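Local coordinates for protein EmGH1 (Erythrobacter marinus, PDB 5Z87) that probably hydrolyses beta-glucosidic bonds as a family 3 glycoside hydrolase, at residues Y84-S96 with V115-E129. Residues are numbered along the deposited sequence; the frame is centred on the assembly and turned at random.
Sequences YFAHGIGGVYSAS and VVSRSRFGIPAFVFE. With EDO (1,2-ethanediol), chain M.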
ATOM      1  N   TYR A  84      11.664  38.597 -19.429  1.00 24.34           N
ATOM      2  CA  TYR A  84      12.068  38.851 -18.043  1.00 27.64           C
ATOM      3  C   TYR A  84      13.584  38.828 -17.853  1.00 25.44           C
ATOM      4  O   TYR A  84      14.076  39.381 -16.867  1.00 25.48           O
ATOM      5  CB  TYR A  84      11.446  37.830 -17.078  1.00 24.32           C
ATOM      6  CG  TYR A  84      12.130  36.467 -17.094  1.00 24.96           C
ATOM      7  CD1 TYR A  84      13.275  36.220 -16.338  1.00 24.50           C
ATOM      8  CD2 TYR A  84      11.618  35.426 -17.859  1.00 25.17           C
ATOM      9  CE1 TYR A  84      13.896  34.992 -16.369  1.00 29.63           C
ATOM     10  CE2 TYR A  84      12.232  34.194 -17.891  1.00 21.39           C
ATOM     11  CZ  TYR A  84      13.360  33.977 -17.140  1.00 29.41           C
ATOM     12  OH  TYR A  84      13.968  32.746 -17.175  1.00 27.38           O
ATOM     13  N   PHE A  85      14.325  38.156 -18.735  1.00 20.35           N
ATOM     14  CA  PHE A  85      15.765  38.020 -18.541  1.00 23.76           C
ATOM     15  C   PHE A  85      16.484  39.362 -18.670  1.00 25.25           C
ATOM     16  O   PHE A  85      17.628  39.487 -18.228  1.00 22.62           O
ATOM     17  CB  PHE A  85      16.336  37.002 -19.538  1.00 21.05           C
ATOM     18  CG  PHE A  85      17.768  36.615 -19.273  1.00 26.66           C
ATOM     19  CD1 PHE A  85      18.157  36.124 -18.031  1.00 22.13           C
ATOM     20  CD2 PHE A  85      18.727  36.738 -20.270  1.00 25.94           C
ATOM     21  CE1 PHE A  85      19.473  35.772 -17.787  1.00 23.01           C
ATOM     22  CE2 PHE A  85      20.049  36.392 -20.035  1.00 20.19           C
ATOM     23  CZ  PHE A  85      20.427  35.912 -18.792  1.00 22.09           C
ATOM     24  N   ALA A  86      15.827  40.369 -19.236  1.00 25.93           N
ATOM     25  CA  ALA A  86      16.365  41.722 -19.191  1.00 32.29           C
ATOM     26  C   ALA A  86      16.643  42.174 -17.761  1.00 26.80           C
ATOM     27  O   ALA A  86      17.487  43.050 -17.552  1.00 32.33           O
ATOM     28  CB  ALA A  86      15.394  42.685 -19.887  1.00 26.34           C
ATOM     29  N   HIS A  87      15.984  41.573 -16.770  1.00 26.70           N
ATOM     30  CA  HIS A  87      16.200  41.900 -15.366  1.00 25.72           C
ATOM     31  C   HIS A  87      16.954  40.808 -14.619  1.00 27.70           C
ATOM     32  O   HIS A  87      16.915  40.765 -13.387  1.00 25.62           O
ATOM     33  CB  HIS A  87      14.868  42.179 -14.682  1.00 21.47           C
ATOM     34  CG  HIS A  87      13.922  42.957 -15.535  1.00 32.70           C
ATOM     35  ND1 HIS A  87      14.151  44.272 -15.886  1.00 29.31           N
ATOM     36  CD2 HIS A  87      12.761  42.601 -16.137  1.00 32.52           C
ATOM     37  CE1 HIS A  87      13.162  44.697 -16.653  1.00 32.23           C
ATOM     38  NE2 HIS A  87      12.310  43.701 -16.828  1.00 38.82           N
ATOM     39  N   GLY A  88      17.648  39.929 -15.330  1.00 26.38           N
ATOM     40  CA  GLY A  88      18.335  38.860 -14.632  1.00 25.19           C
ATOM     41  C   GLY A  88      17.465  37.625 -14.495  1.00 23.61           C
ATOM     42  O   GLY A  88      16.558  37.407 -15.307  1.00 23.43           O
ATOM     43  N   ILE A  89      17.721  36.816 -13.469  1.00 18.40           N
ATOM     44  CA  ILE A  89      17.130  35.487 -13.391  1.00 24.69           C
ATOM     45  C   ILE A  89      17.259  34.995 -11.960  1.00 20.68           C
ATOM     46  O   ILE A  89      18.224  35.314 -11.263  1.00 18.57           O
ATOM     47  CB  ILE A  89      17.802  34.533 -14.419  1.00 23.69           C
ATOM     48  CG1 ILE A  89      16.952  33.281 -14.661  1.00 23.84           C
ATOM     49  CG2 ILE A  89      19.229  34.169 -14.008  1.00 17.33           C
ATOM     50  CD1 ILE A  89      17.259  32.601 -15.982  1.00 20.13           C
ATOM     51  N   GLY A  90      16.264  34.235 -11.512  1.00 19.62           N
ATOM     52  CA  GLY A  90      16.352  33.575 -10.225  1.00 18.43           C
ATOM     53  C   GLY A  90      17.473  32.558 -10.153  1.00 23.19           C
ATOM     54  O   GLY A  90      18.379  32.672  -9.324  1.00 18.41           O
ATOM     55  N   GLY A  91      17.418  31.543 -11.014  1.00 23.92           N
ATOM     56  CA  GLY A  91      18.456  30.534 -11.034  1.00 19.22           C
ATOM     57  C   GLY A  91      18.529  29.869 -12.388  1.00 20.04           C
ATOM     58  O   GLY A  91      17.696  30.096 -13.268  1.00 22.75           O
ATOM     59  N   VAL A  92      19.562  29.050 -12.553  1.00 19.40           N
ATOM     60  CA  VAL A  92      19.635  28.111 -13.661  1.00 20.58           C
ATOM     61  C   VAL A  92      19.949  26.751 -13.067  1.00 21.54           C
ATOM     62  O   VAL A  92      20.514  26.630 -11.975  1.00 22.86           O
ATOM     63  CB  VAL A  92      20.690  28.480 -14.734  1.00 27.15           C
ATOM     64  CG1 VAL A  92      20.270  29.714 -15.500  1.00 20.71           C
ATOM     65  CG2 VAL A  92      22.080  28.634 -14.115  1.00 17.42           C
ATOM     66  N   TYR A  93      19.574  25.721 -13.810  1.00 20.82           N
ATOM     67  CA  TYR A  93      19.762  24.344 -13.388  1.00 26.58           C
ATOM     68  C   TYR A  93      20.719  23.660 -14.347  1.00 19.54           C
ATOM     69  O   TYR A  93      20.549  23.756 -15.567  1.00 23.53           O
ATOM     70  CB  TYR A  93      18.424  23.602 -13.353  1.00 21.10           C
ATOM     71  CG  TYR A  93      18.537  22.128 -13.064  1.00 20.27           C
ATOM     72  CD1 TYR A  93      19.314  21.663 -12.017  1.00 21.98           C
ATOM     73  CD2 TYR A  93      17.842  21.203 -13.826  1.00 29.17           C
ATOM     74  CE1 TYR A  93      19.393  20.306 -11.739  1.00 29.60           C
ATOM     75  CE2 TYR A  93      17.913  19.845 -13.554  1.00 21.42           C
ATOM     76  CZ  TYR A  93      18.685  19.403 -12.521  1.00 24.25           C
ATOM     77  OH  TYR A  93      18.754  18.056 -12.271  1.00 26.64           O
ATOM     78  N   SER A  94      21.733  22.997 -13.790  1.00 17.40           N
ATOM     79  CA  SER A  94      22.597  22.107 -14.561  1.00 26.49           C
ATOM     80  C   SER A  94      23.471  22.868 -15.566  1.00 25.51           C
ATOM     81  O   SER A  94      23.341  22.697 -16.785  1.00 21.89           O
ATOM     82  CB  SER A  94      21.738  21.043 -15.261  1.00 19.07           C
ATOM     83  OG  SER A  94      22.506  19.907 -15.583  1.00 27.69           O
ATOM     84  N   ALA A  95      24.374  23.705 -15.053  1.00 26.99           N
ATOM     85  CA  ALA A  95      25.274  24.502 -15.874  1.00 28.66           C
ATOM     86  C   ALA A  95      26.573  23.780 -16.192  1.00 31.30           C
ATOM     87  O   ALA A  95      27.337  24.255 -17.037  1.00 26.40           O
ATOM     88  CB  ALA A  95      25.593  25.831 -15.178  1.00 20.95           C
ATOM     89  N   SER A  96      26.835  22.652 -15.536  1.00 27.49           N
ATOM     90  CA  SER A  96      28.071  21.917 -15.775  1.00 28.98           C
ATOM     91  C   SER A  96      28.142  21.395 -17.208  1.00 29.32           C
ATOM     92  O   SER A  96      29.212  21.417 -17.827  1.00 32.57           O
ATOM     93  CB  SER A  96      28.164  20.770 -14.780  1.00 34.64           C
ATOM     94  OG  SER A  96      26.855  20.274 -14.522  1.00 34.54           O
ATOM     95  N   VAL A 115      24.426  37.595 -16.650  1.00 22.20           N
ATOM     96  CA  VAL A 115      23.310  37.787 -15.736  1.00 23.71           C
ATOM     97  C   VAL A 115      23.480  39.092 -14.974  1.00 25.57           C
ATOM     98  O   VAL A 115      22.572  39.928 -14.915  1.00 24.54           O
ATOM     99  CB  VAL A 115      23.200  36.586 -14.780  1.00 17.84           C
ATOM    100  CG1 VAL A 115      22.119  36.819 -13.741  1.00 19.31           C
ATOM    101  CG2 VAL A 115      22.969  35.297 -15.562  1.00 23.47           C
ATOM    102  N   VAL A 116      24.657  39.281 -14.385  1.00 26.53           N
ATOM    103  CA  VAL A 116      24.908  40.432 -13.522  1.00 26.80           C
ATOM    104  C   VAL A 116      24.819  41.730 -14.320  1.00 29.87           C
ATOM    105  O   VAL A 116      24.340  42.757 -13.820  1.00 30.91           O
ATOM    106  CB  VAL A 116      26.276  40.254 -12.828  1.00 27.12           C
ATOM    107  CG1 VAL A 116      26.928  41.597 -12.496  1.00 25.63           C
ATOM    108  CG2 VAL A 116      26.119  39.392 -11.565  1.00 24.24           C
ATOM    109  N   SER A 117      25.245  41.700 -15.582  1.00 24.91           N
ATOM    110  CA  SER A 117      25.185  42.897 -16.408  1.00 22.98           C
ATOM    111  C   SER A 117      23.759  43.296 -16.750  1.00 27.88           C
ATOM    112  O   SER A 117      23.534  44.428 -17.188  1.00 29.92           O
ATOM    113  CB  SER A 117      25.961  42.682 -17.700  1.00 25.63           C
ATOM    114  OG  SER A 117      25.218  41.797 -18.516  1.00 30.96           O
ATOM    115  N   ARG A 118      22.798  42.390 -16.583  1.00 27.31           N
ATOM    116  CA  ARG A 118      21.410  42.703 -16.883  1.00 25.73           C
ATOM    117  C   ARG A 118      20.649  43.224 -15.670  1.00 29.53           C
ATOM    118  O   ARG A 118      19.743  44.044 -15.831  1.00 27.94           O
ATOM    119  CB  ARG A 118      20.709  41.472 -17.460  1.00 28.21           C
ATOM    120  CG  ARG A 118      20.935  41.311 -18.960  1.00 24.69           C
ATOM    121  CD  ARG A 118      20.838  39.855 -19.409  1.00 29.16           C
ATOM    122  NE  ARG A 118      20.705  39.766 -20.863  1.00 22.11           N
ATOM    123  CZ  ARG A 118      21.707  39.480 -21.687  1.00 28.76           C
ATOM    124  NH1 ARG A 118      21.494  39.432 -22.997  1.00 31.95           N
ATOM    125  NH2 ARG A 118      22.918  39.239 -21.203  1.00 25.43           N
ATOM    126  N   SER A 119      21.003  42.782 -14.465  1.00 28.02           N
ATOM    127  CA  SER A 119      20.346  43.251 -13.253  1.00 27.19           C
ATOM    128  C   SER A 119      20.810  44.660 -12.879  1.00 31.02           C
ATOM    129  O   SER A 119      22.007  44.904 -12.697  1.00 26.78           O
ATOM    130  CB  SER A 119      20.621  42.295 -12.096  1.00 25.80           C
ATOM    131  OG  SER A 119      20.115  42.816 -10.874  1.00 20.59           O
ATOM    132  N   ARG A 120      19.843  45.573 -12.726  1.00 28.31           N
ATOM    133  CA  ARG A 120      20.113  46.928 -12.249  1.00 28.41           C
ATOM    134  C   ARG A 120      20.961  46.931 -10.984  1.00 27.10           C
ATOM    135  O   ARG A 120      21.702  47.890 -10.738  1.00 33.60           O
ATOM    136  CB  ARG A 120      18.784  47.648 -12.002  1.00 28.39           C
ATOM    137  CG  ARG A 120      18.857  49.141 -11.858  1.00 36.23           C
ATOM    138  CD  ARG A 120      17.502  49.796 -12.152  1.00 32.77           C
ATOM    139  NE  ARG A 120      16.429  49.261 -11.311  1.00 24.36           N
ATOM    140  CZ  ARG A 120      15.724  49.980 -10.443  1.00 40.29           C
ATOM    141  NH1 ARG A 120      15.985  51.279 -10.288  1.00 37.47           N
ATOM    142  NH2 ARG A 120      14.768  49.399  -9.722  1.00 25.30           N
ATOM    143  N   PHE A 121      20.899  45.854 -10.196  1.00 30.47           N
ATOM    144  CA  PHE A 121      21.615  45.730  -8.932  1.00 25.98           C
ATOM    145  C   PHE A 121      22.670  44.627  -8.947  1.00 24.98           C
ATOM    146  O   PHE A 121      23.232  44.302  -7.896  1.00 28.69           O
ATOM    147  CB  PHE A 121      20.618  45.490  -7.798  1.00 23.73           C
ATOM    148  CG  PHE A 121      19.496  46.482  -7.777  1.00 31.71           C
ATOM    149  CD1 PHE A 121      19.640  47.699  -7.112  1.00 26.55           C
ATOM    150  CD2 PHE A 121      18.313  46.224  -8.458  1.00 28.28           C
ATOM    151  CE1 PHE A 121      18.608  48.631  -7.107  1.00 23.95           C
ATOM    152  CE2 PHE A 121      17.275  47.146  -8.452  1.00 27.08           C
ATOM    153  CZ  PHE A 121      17.425  48.348  -7.774  1.00 29.19           C
ATOM    154  N   GLY A 122      22.955  44.048 -10.106  1.00 29.29           N
ATOM    155  CA  GLY A 122      24.003  43.044 -10.195  1.00 34.56           C
ATOM    156  C   GLY A 122      23.703  41.731  -9.499  1.00 28.48           C
ATOM    157  O   GLY A 122      24.635  41.058  -9.037  1.00 25.35           O
ATOM    158  N   ILE A 123      22.432  41.342  -9.412  1.00 25.80           N
ATOM    159  CA  ILE A 123      22.054  40.082  -8.770  1.00 20.04           C
ATOM    160  C   ILE A 123      22.552  38.919  -9.624  1.00 17.20           C
ATOM    161  O   ILE A 123      22.153  38.796 -10.792  1.00 20.83           O
ATOM    162  CB  ILE A 123      20.535  40.003  -8.546  1.00 26.47           C
ATOM    163  CG1 ILE A 123      20.036  41.262  -7.821  1.00 17.05           C
ATOM    164  CG2 ILE A 123      20.161  38.703  -7.785  1.00 22.38           C
ATOM    165  CD1 ILE A 123      18.500  41.432  -7.796  1.00 22.91           C
ATOM    166  N   PRO A 124      23.433  38.069  -9.111  1.00 18.89           N
ATOM    167  CA  PRO A 124      23.826  36.868  -9.856  1.00 26.02           C
ATOM    168  C   PRO A 124      22.743  35.795  -9.763  1.00 20.76           C
ATOM    169  O   PRO A 124      21.812  35.869  -8.960  1.00 20.24           O
ATOM    170  CB  PRO A 124      25.127  36.419  -9.166  1.00 20.56           C
ATOM    171  CG  PRO A 124      25.424  37.487  -8.109  1.00 20.17           C
ATOM    172  CD  PRO A 124      24.105  38.130  -7.802  1.00 19.39           C
ATOM    173  N   ALA A 125      22.876  34.794 -10.623  1.00 25.13           N
ATOM    174  CA  ALA A 125      21.992  33.636 -10.592  1.00 22.47           C
ATOM    175  C   ALA A 125      22.424  32.639  -9.521  1.00 23.25           C
ATOM    176  O   ALA A 125      23.613  32.489  -9.229  1.00 24.30           O
ATOM    177  CB  ALA A 125      21.981  32.951 -11.957  1.00 17.04           C
ATOM    178  N   PHE A 126      21.442  31.970  -8.906  1.00 25.24           N
ATOM    179  CA  PHE A 126      21.730  30.675  -8.299  1.00 18.23           C
ATOM    180  C   PHE A 126      22.106  29.714  -9.420  1.00 17.34           C
ATOM    181  O   PHE A 126      21.512  29.739 -10.500  1.00 20.31           O
ATOM    182  CB  PHE A 126      20.525  30.127  -7.517  1.00 18.06           C
ATOM    183  CG  PHE A 126      20.581  30.402  -6.028  1.00 24.01           C
ATOM    184  CD1 PHE A 126      21.690  30.047  -5.276  1.00 20.33           C
ATOM    185  CD2 PHE A 126      19.525  31.031  -5.385  1.00 22.93           C
ATOM    186  CE1 PHE A 126      21.741  30.314  -3.906  1.00 22.49           C
ATOM    187  CE2 PHE A 126      19.572  31.297  -4.006  1.00 21.09           C
ATOM    188  CZ  PHE A 126      20.677  30.938  -3.275  1.00 19.35           C
ATOM    189  N   VAL A 127      23.129  28.907  -9.186  1.00 18.05           N
ATOM    190  CA  VAL A 127      23.572  27.899 -10.141  1.00 22.48           C
ATOM    191  C   VAL A 127      23.355  26.561  -9.448  1.00 27.22           C
ATOM    192  O   VAL A 127      24.139  26.178  -8.571  1.00 23.12           O
ATOM    193  CB  VAL A 127      25.036  28.091 -10.558  1.00 24.10           C
ATOM    194  CG1 VAL A 127      25.471  26.993 -11.533  1.00 19.65           C
ATOM    195  CG2 VAL A 127      25.226  29.468 -11.179  1.00 28.04           C
ATOM    196  N   PHE A 128      22.286  25.860  -9.819  1.00 22.75           N
ATOM    197  CA  PHE A 128      21.856  24.662  -9.100  1.00 24.18           C
ATOM    198  C   PHE A 128      22.408  23.423  -9.792  1.00 22.23           C
ATOM    199  O   PHE A 128      22.241  23.259 -11.007  1.00 20.34           O
ATOM    200  CB  PHE A 128      20.325  24.576  -9.027  1.00 19.35           C
ATOM    201  CG  PHE A 128      19.692  25.571  -8.097  1.00 18.57           C
ATOM    202  CD1 PHE A 128      19.934  25.517  -6.734  1.00 19.87           C
ATOM    203  CD2 PHE A 128      18.828  26.545  -8.585  1.00 17.10           C
ATOM    204  CE1 PHE A 128      19.342  26.424  -5.859  1.00 16.17           C
ATOM    205  CE2 PHE A 128      18.223  27.445  -7.723  1.00 14.72           C
ATOM    206  CZ  PHE A 128      18.500  27.394  -6.349  1.00 16.22           C
ATOM    207  N   GLU A 129      23.059  22.554  -9.027  1.00 21.48           N
ATOM    208  CA  GLU A 129      23.532  21.275  -9.549  1.00 25.79           C
ATOM    209  C   GLU A 129      22.976  20.156  -8.672  1.00 27.65           C
ATOM    210  O   GLU A 129      22.310  20.410  -7.668  1.00 26.53           O
ATOM    211  CB  GLU A 129      25.063  21.243  -9.622  1.00 27.14           C
ATOM    212  CG  GLU A 129      25.654  22.348 -10.529  1.00 20.36           C
ATOM    213  CD  GLU A 129      25.465  22.070 -12.006  1.00 28.75           C
ATOM    214  OE1 GLU A 129      25.672  22.999 -12.818  1.00 27.03           O
ATOM    215  OE2 GLU A 129      25.101  20.924 -12.369  1.00 33.50           O
TER
HETATM  216  C1  EDO M 811      23.631  47.931 -16.780  1.00 42.15           C
HETATM  217  O1  EDO M 811      22.597  47.098 -16.234  1.00 37.31           O
HETATM  218  C2  EDO M 811      23.717  47.767 -18.293  1.00 45.44           C
HETATM  219  O2  EDO M 811      23.966  49.044 -18.893  1.00 43.79           O
HETATM  220  O   HOH W   1      19.517  37.679 -11.302  1.00 18.16           O
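Glu129 turns its carboxylate back onto the chain that follows strand 91-93. With CG anti to the carbonyl carbon (chi1 -60°) and the chain bent at chi2, Glu129 OE1 arrives 2.7 Å from Ala95 N and 3.0 Å from Ser96 N, two donors that approach its syn side from opposite faces of the carboxylate plane. The other oxygen, Glu129 OE2, accepts from Ser96 OG at 2.9 Å, the hydroxyl lying well above that plane, so three bonds fix the group's rotation. An alanine in place of Glu129 would probably leave both amides and the Ser96 hydroxyl without these acceptors and let the loop after the strand shift. Before this loop the backbones run parallel, their short axes 23° apart, and Phe128 N bonds nearly straight to Val92 O (2.9 Å). Strands 91-93 and 126-129, linked by helix 101-116, form a beta-alpha-beta unit of the N-terminal domain, which belongs to the TIM-barrel clan. Tyr93 and Phe128 share one face of this pair; the Tyr93 ring meets Phe128 O obliquely and its hydroxyl bonds to Glu130 in the pocket occupied by dithiothreitol. Gly91 fits beside Phe128, whose ring would crowd any CB there. On the Val92 face, Ala95 CB packs against Val127 CG1 (3.8 Å). At the opposite end, Arg118 lays CD over the Phe85 ring, 4.0 Å from its centroid, in a CH-pi contact. Its guanidinium plane is tilted 22° from the ring, while NE is salt-bridged to Glu79 and NH2 to Glu114. Between these ends, Ile89 CG2 touches Ala125 CB at 3.6 Å and also meets Val115 CG1.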